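Local coordinates for protein beta-glucosidase (Chaetomella raphigera, PDB 6JXG) that probably hydrolyses terminal, non-reducing beta-D-glucosyl residues to release beta-D-glucose, as a secreted family 3 glycoside hydrolase of cellulose breakdown, at residues Y584-A596 with S701-S713. Residues are numbered along the deposited sequence; the frame is centred on the assembly and turned at random.
Sequences YSQLTAKYSDTSA and SRDIRLQGSLKCS
Strands 584-591 and 704-711 run side by side in nearly the same direction, their axes 10° apart and 6.6 Å apart at closest approach, yet they belong to different sheets: 584-591 bonds to strand 612-622, 704-711 to strand 692-698. Contact between them is therefore made mainly by side chains, with one bridging water. At one end the Tyr584 ring receives Arg705 CG over one face, 4.2 Å from the ring centroid, a CH-pi contact that uses the aliphatic part of the arginine. The guanidinium group, its plane turned 65° from the ring, holds Asp703 side-on in a salt bridge: NE bonds OD1 at 2.8 Å and NH2 bonds OD2, both carboxylate oxygens lying close to its plane. A water accepts from Arg705 NH1 and Tyr584 N, while the phenol OH is hydrogen-bonded to Glu630, so this amphipathic tyrosine serves both the interior and a polar partner.

Leucines fill the middle. Leu706 lays CD1 3.8 Å from Tyr584 CB, and its CB meets Leu587 CG as the two side chains slide past each other in opposite directions. Leu587 brings CD1 over the Gln707-Gly708 peptide, 3.5 Å from Gln707 O, because its chi1 of -151° swings CG away from the backbone N; Gly708, with no side chain, leaves room for that methyl. Ala589 adds only its methyl, which packs 4.4 Å from Leu710 CD2. Farther on, Tyr591 crosses Leu710 at about a right angle, CD1 3.8 Å from CD2, and directs its ring edge at Lys711 O.

Arg705 and Leu706 form a classic beta bulge opposite Val697. Two edge strands closing one side of a beta sandwich through apolar side chains suit the fibronectin type III-like domain of this family 3 enzyme.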
loop_
_atom_site.group_PDB
_atom_site.type_symbol
_atom_site.label_atom_id
_atom_site.label_comp_id
_atom_site.label_asym_id
_atom_site.label_seq_id
_atom_site.Cartn_x
_atom_site.Cartn_y
_atom_site.Cartn_z
ATOM N N TYR A 584 -9.637 21.168 -18.667
ATOM C CA TYR A 584 -9.825 21.668 -17.322
ATOM C C TYR A 584 -10.052 23.179 -17.396
ATOM O O TYR A 584 -9.405 23.842 -18.190
ATOM C CB TYR A 584 -8.565 21.446 -16.546
ATOM C CG TYR A 584 -8.252 20.059 -16.076
ATOM C CD1 TYR A 584 -8.060 19.801 -14.709
ATOM C CD2 TYR A 584 -8.012 19.044 -16.982
ATOM C CE1 TYR A 584 -7.673 18.550 -14.253
ATOM C CE2 TYR A 584 -7.712 17.767 -16.521
ATOM C CZ TYR A 584 -7.509 17.547 -15.172
ATOM O OH TYR A 584 -7.242 16.298 -14.713
ATOM N N SER A 585 -10.922 23.718 -16.577
ATOM C CA SER A 585 -11.103 25.141 -16.508
ATOM C C SER A 585 -11.687 25.535 -15.150
ATOM O O SER A 585 -11.911 24.697 -14.273
ATOM C CB SER A 585 -12.015 25.619 -17.629
ATOM O OG SER A 585 -13.286 25.056 -17.489
ATOM N N GLN A 586 -11.954 26.825 -15.015
ATOM C CA GLN A 586 -12.703 27.364 -13.880
ATOM C C GLN A 586 -12.117 27.039 -12.506
ATOM O O GLN A 586 -12.770 26.458 -11.651
ATOM C CB GLN A 586 -14.160 26.924 -14.005
ATOM C CG GLN A 586 -14.849 27.637 -15.175
ATOM C CD GLN A 586 -16.353 27.473 -15.173
ATOM O OE1 GLN A 586 -17.010 27.578 -14.110
ATOM N NE2 GLN A 586 -16.919 27.223 -16.343
ATOM N N LEU A 587 -10.867 27.401 -12.274
ATOM C CA LEU A 587 -10.281 27.107 -10.994
ATOM C C LEU A 587 -10.884 28.046 -9.970
ATOM O O LEU A 587 -10.985 29.215 -10.233
ATOM C CB LEU A 587 -8.831 27.450 -11.061
ATOM C CG LEU A 587 -7.719 26.813 -10.285
ATOM C CD1 LEU A 587 -6.733 27.824 -9.829
ATOM C CD2 LEU A 587 -8.046 25.847 -9.218
ATOM N N THR A 588 -11.226 27.556 -8.789
ATOM C CA THR A 588 -11.542 28.405 -7.621
ATOM C C THR A 588 -10.656 28.001 -6.447
ATOM O O THR A 588 -10.275 26.847 -6.355
ATOM C CB THR A 588 -13.022 28.288 -7.222
ATOM O OG1 THR A 588 -13.265 26.989 -6.705
ATOM C CG2 THR A 588 -13.889 28.498 -8.416
ATOM N N ALA A 589 -10.396 28.909 -5.525
ATOM C CA ALA A 589 -9.618 28.640 -4.349
ATOM C C ALA A 589 -10.132 29.573 -3.302
ATOM O O ALA A 589 -10.332 30.747 -3.608
ATOM C CB ALA A 589 -8.142 28.917 -4.591
ATOM N N LYS A 590 -10.458 29.060 -2.116
ATOM C CA LYS A 590 -11.059 29.897 -1.073
ATOM C C LYS A 590 -10.584 29.408 0.284
ATOM O O LYS A 590 -10.650 28.239 0.587
ATOM C CB LYS A 590 -12.580 29.833 -1.148
ATOM C CG LYS A 590 -13.294 30.375 0.090
ATOM C CD LYS A 590 -14.825 30.373 -0.083
ATOM C CE LYS A 590 -15.304 31.763 -0.504
ATOM N NZ LYS A 590 -16.669 32.087 -0.005
ATOM N N TYR A 591 -10.062 30.309 1.089
ATOM C CA TYR A 591 -9.765 29.979 2.463
ATOM C C TYR A 591 -11.139 30.013 3.206
ATOM O O TYR A 591 -11.789 31.028 3.267
ATOM C CB TYR A 591 -8.736 31.009 2.925
ATOM C CG TYR A 591 -7.451 30.462 3.490
ATOM C CD1 TYR A 591 -6.185 30.827 3.008
ATOM C CD2 TYR A 591 -7.508 29.638 4.565
ATOM C CE1 TYR A 591 -5.004 30.296 3.574
ATOM C CE2 TYR A 591 -6.367 29.129 5.162
ATOM C CZ TYR A 591 -5.117 29.428 4.688
ATOM O OH TYR A 591 -4.041 28.856 5.471
ATOM N N SER A 592 -11.626 28.907 3.728
ATOM C CA SER A 592 -12.864 28.926 4.412
ATOM C C SER A 592 -12.661 29.112 5.935
ATOM O O SER A 592 -13.592 29.442 6.632
ATOM C CB SER A 592 -13.647 27.675 4.090
ATOM O OG SER A 592 -12.863 26.523 4.343
ATOM N N ASP A 593 -11.447 28.957 6.438
ATOM C CA ASP A 593 -11.141 29.107 7.880
ATOM C C ASP A 593 -9.763 29.713 7.995
ATOM O O ASP A 593 -8.735 29.002 7.901
ATOM C CB ASP A 593 -11.170 27.747 8.696
ATOM C CG ASP A 593 -10.752 27.922 10.180
ATOM O OD1 ASP A 593 -10.454 26.934 10.924
ATOM O OD2 ASP A 593 -10.717 29.086 10.623
ATOM N N THR A 594 -9.719 31.030 8.227
ATOM C CA THR A 594 -8.443 31.755 8.422
ATOM C C THR A 594 -7.978 31.827 9.909
ATOM O O THR A 594 -6.925 32.380 10.215
ATOM C CB THR A 594 -8.531 33.181 7.796
ATOM O OG1 THR A 594 -9.733 33.831 8.216
ATOM C CG2 THR A 594 -8.611 33.052 6.231
ATOM N N SER A 595 -8.743 31.211 10.810
ATOM C CA SER A 595 -8.487 31.291 12.251
ATOM C C SER A 595 -7.273 30.493 12.703
ATOM O O SER A 595 -6.606 29.793 11.933
ATOM C CB SER A 595 -9.703 30.780 13.013
ATOM O OG SER A 595 -9.682 29.352 13.057
ATOM N N ALA A 596 -6.976 30.628 13.980
ATOM C CA ALA A 596 -6.021 29.758 14.650
ATOM C C ALA A 596 -6.698 28.374 14.849
ATOM O O ALA A 596 -7.959 28.276 14.976
ATOM C CB ALA A 596 -5.647 30.356 15.992
ATOM N N SER A 701 1.516 15.096 -12.124
ATOM C CA SER A 701 2.501 15.980 -11.551
ATOM C C SER A 701 3.179 16.899 -12.539
ATOM O O SER A 701 3.851 17.822 -12.103
ATOM C CB SER A 701 3.640 15.245 -10.770
ATOM O OG SER A 701 4.454 14.399 -11.558
ATOM N N ARG A 702 3.100 16.645 -13.816
ATOM C CA ARG A 702 3.671 17.520 -14.833
ATOM C C ARG A 702 2.685 18.066 -15.857
ATOM O O ARG A 702 3.028 19.082 -16.475
ATOM C CB ARG A 702 4.859 16.816 -15.549
ATOM C CG ARG A 702 6.031 16.735 -14.578
ATOM C CD ARG A 702 7.324 16.344 -15.217
ATOM N NE ARG A 702 8.323 16.233 -14.176
ATOM C CZ ARG A 702 9.604 16.610 -14.301
ATOM N NH1 ARG A 702 10.140 17.062 -15.492
ATOM N NH2 ARG A 702 10.331 16.521 -13.265
ATOM N N ASP A 703 1.495 17.452 -16.025
ATOM C CA ASP A 703 0.458 17.979 -16.941
ATOM C C ASP A 703 -0.507 18.945 -16.201
ATOM O O ASP A 703 -1.665 18.628 -15.845
ATOM C CB ASP A 703 -0.228 16.819 -17.601
ATOM C CG ASP A 703 -1.188 17.209 -18.675
ATOM O OD1 ASP A 703 -1.199 18.398 -19.038
ATOM O OD2 ASP A 703 -1.943 16.354 -19.199
ATOM N N ILE A 704 0.067 20.089 -15.867
ATOM C CA ILE A 704 -0.589 21.084 -15.101
ATOM C C ILE A 704 -1.370 21.985 -16.054
ATOM O O ILE A 704 -0.814 22.590 -17.000
ATOM C CB ILE A 704 0.406 21.908 -14.288
ATOM C CG1 ILE A 704 1.157 21.020 -13.260
ATOM C CG2 ILE A 704 -0.350 23.015 -13.574
ATOM C CD1 ILE A 704 0.256 20.276 -12.283
ATOM N N ARG A 705 -2.661 22.083 -15.786
ATOM C CA ARG A 705 -3.544 22.763 -16.657
ATOM C C ARG A 705 -4.005 24.097 -16.073
ATOM O O ARG A 705 -4.409 24.939 -16.833
ATOM C CB ARG A 705 -4.784 21.932 -16.917
ATOM C CG ARG A 705 -4.453 20.545 -17.428
ATOM C CD ARG A 705 -4.001 20.549 -18.880
ATOM N NE ARG A 705 -3.884 19.153 -19.296
ATOM C CZ ARG A 705 -4.875 18.402 -19.767
ATOM N NH1 ARG A 705 -6.074 18.899 -20.056
ATOM N NH2 ARG A 705 -4.640 17.140 -20.052
ATOM N N LEU A 706 -4.038 24.227 -14.761
ATOM C CA LEU A 706 -4.560 25.441 -14.133
ATOM C C LEU A 706 -3.623 25.853 -13.038
ATOM O O LEU A 706 -2.954 25.033 -12.372
ATOM C CB LEU A 706 -5.979 25.236 -13.606
ATOM C CG LEU A 706 -7.012 24.637 -14.541
ATOM C CD1 LEU A 706 -8.152 24.047 -13.741
ATOM C CD2 LEU A 706 -7.471 25.702 -15.535
ATOM N N GLN A 707 -3.571 27.146 -12.817
ATOM C CA GLN A 707 -2.716 27.642 -11.768
ATOM C C GLN A 707 -3.429 28.746 -11.016
ATOM O O GLN A 707 -4.195 29.535 -11.584
ATOM C CB GLN A 707 -1.416 28.136 -12.399
ATOM C CG GLN A 707 -0.399 28.757 -11.455
ATOM C CD GLN A 707 -0.596 30.246 -11.163
ATOM O OE1 GLN A 707 -0.965 31.049 -12.011
ATOM N NE2 GLN A 707 -0.370 30.611 -9.931
ATOM N N GLY A 708 -3.197 28.796 -9.721
ATOM C CA GLY A 708 -3.781 29.844 -8.914
ATOM C C GLY A 708 -2.982 29.989 -7.664
ATOM O O GLY A 708 -1.944 29.410 -7.528
ATOM N N SER A 709 -3.487 30.765 -6.742
ATOM C CA SER A 709 -2.790 30.917 -5.455
ATOM C C SER A 709 -3.765 31.090 -4.320
ATOM O O SER A 709 -4.949 31.284 -4.530
ATOM C CB SER A 709 -1.777 32.045 -5.534
ATOM O OG SER A 709 -2.466 33.221 -5.787
ATOM N N LEU A 710 -3.269 30.865 -3.120
ATOM C CA LEU A 710 -4.034 31.029 -1.911
ATOM C C LEU A 710 -3.159 31.952 -1.118
ATOM O O LEU A 710 -2.039 31.604 -0.759
ATOM C CB LEU A 710 -4.178 29.722 -1.140
ATOM C CG LEU A 710 -5.466 28.943 -0.970
ATOM C CD1 LEU A 710 -5.189 27.829 0.037
ATOM C CD2 LEU A 710 -6.676 29.760 -0.574
ATOM N N LYS A 711 -3.646 33.162 -0.935
ATOM C CA LYS A 711 -3.084 34.134 -0.006
ATOM C C LYS A 711 -2.984 33.419 1.339
ATOM O O LYS A 711 -3.916 32.707 1.704
ATOM C CB LYS A 711 -4.046 35.314 0.090
ATOM C CG LYS A 711 -5.551 34.884 0.034
ATOM C CD LYS A 711 -6.121 34.666 -1.415
ATOM C CE LYS A 711 -6.978 33.410 -1.519
ATOM N NZ LYS A 711 -7.165 32.876 -2.906
ATOM N N CYS A 712 -1.839 33.529 2.008
ATOM C CA CYS A 712 -1.584 32.874 3.312
ATOM C C CYS A 712 -2.202 33.643 4.493
ATOM O O CYS A 712 -1.475 34.024 5.395
ATOM C CB CYS A 712 -0.077 32.754 3.596
ATOM S SG CYS A 712 0.859 31.733 2.448
ATOM N N SER A 713 -3.528 33.818 4.472
ATOM C CA SER A 713 -4.310 34.423 5.555
ATOM C C SER A 713 -5.774 34.339 5.145
ATOM O O SER A 713 -6.109 34.694 4.000
ATOM C CB SER A 713 -3.927 35.897 5.759
ATOM O OG SER A 713 -3.873 36.570 4.502
HETATM O O HOH W 1 -7.235 21.631 -20.166
#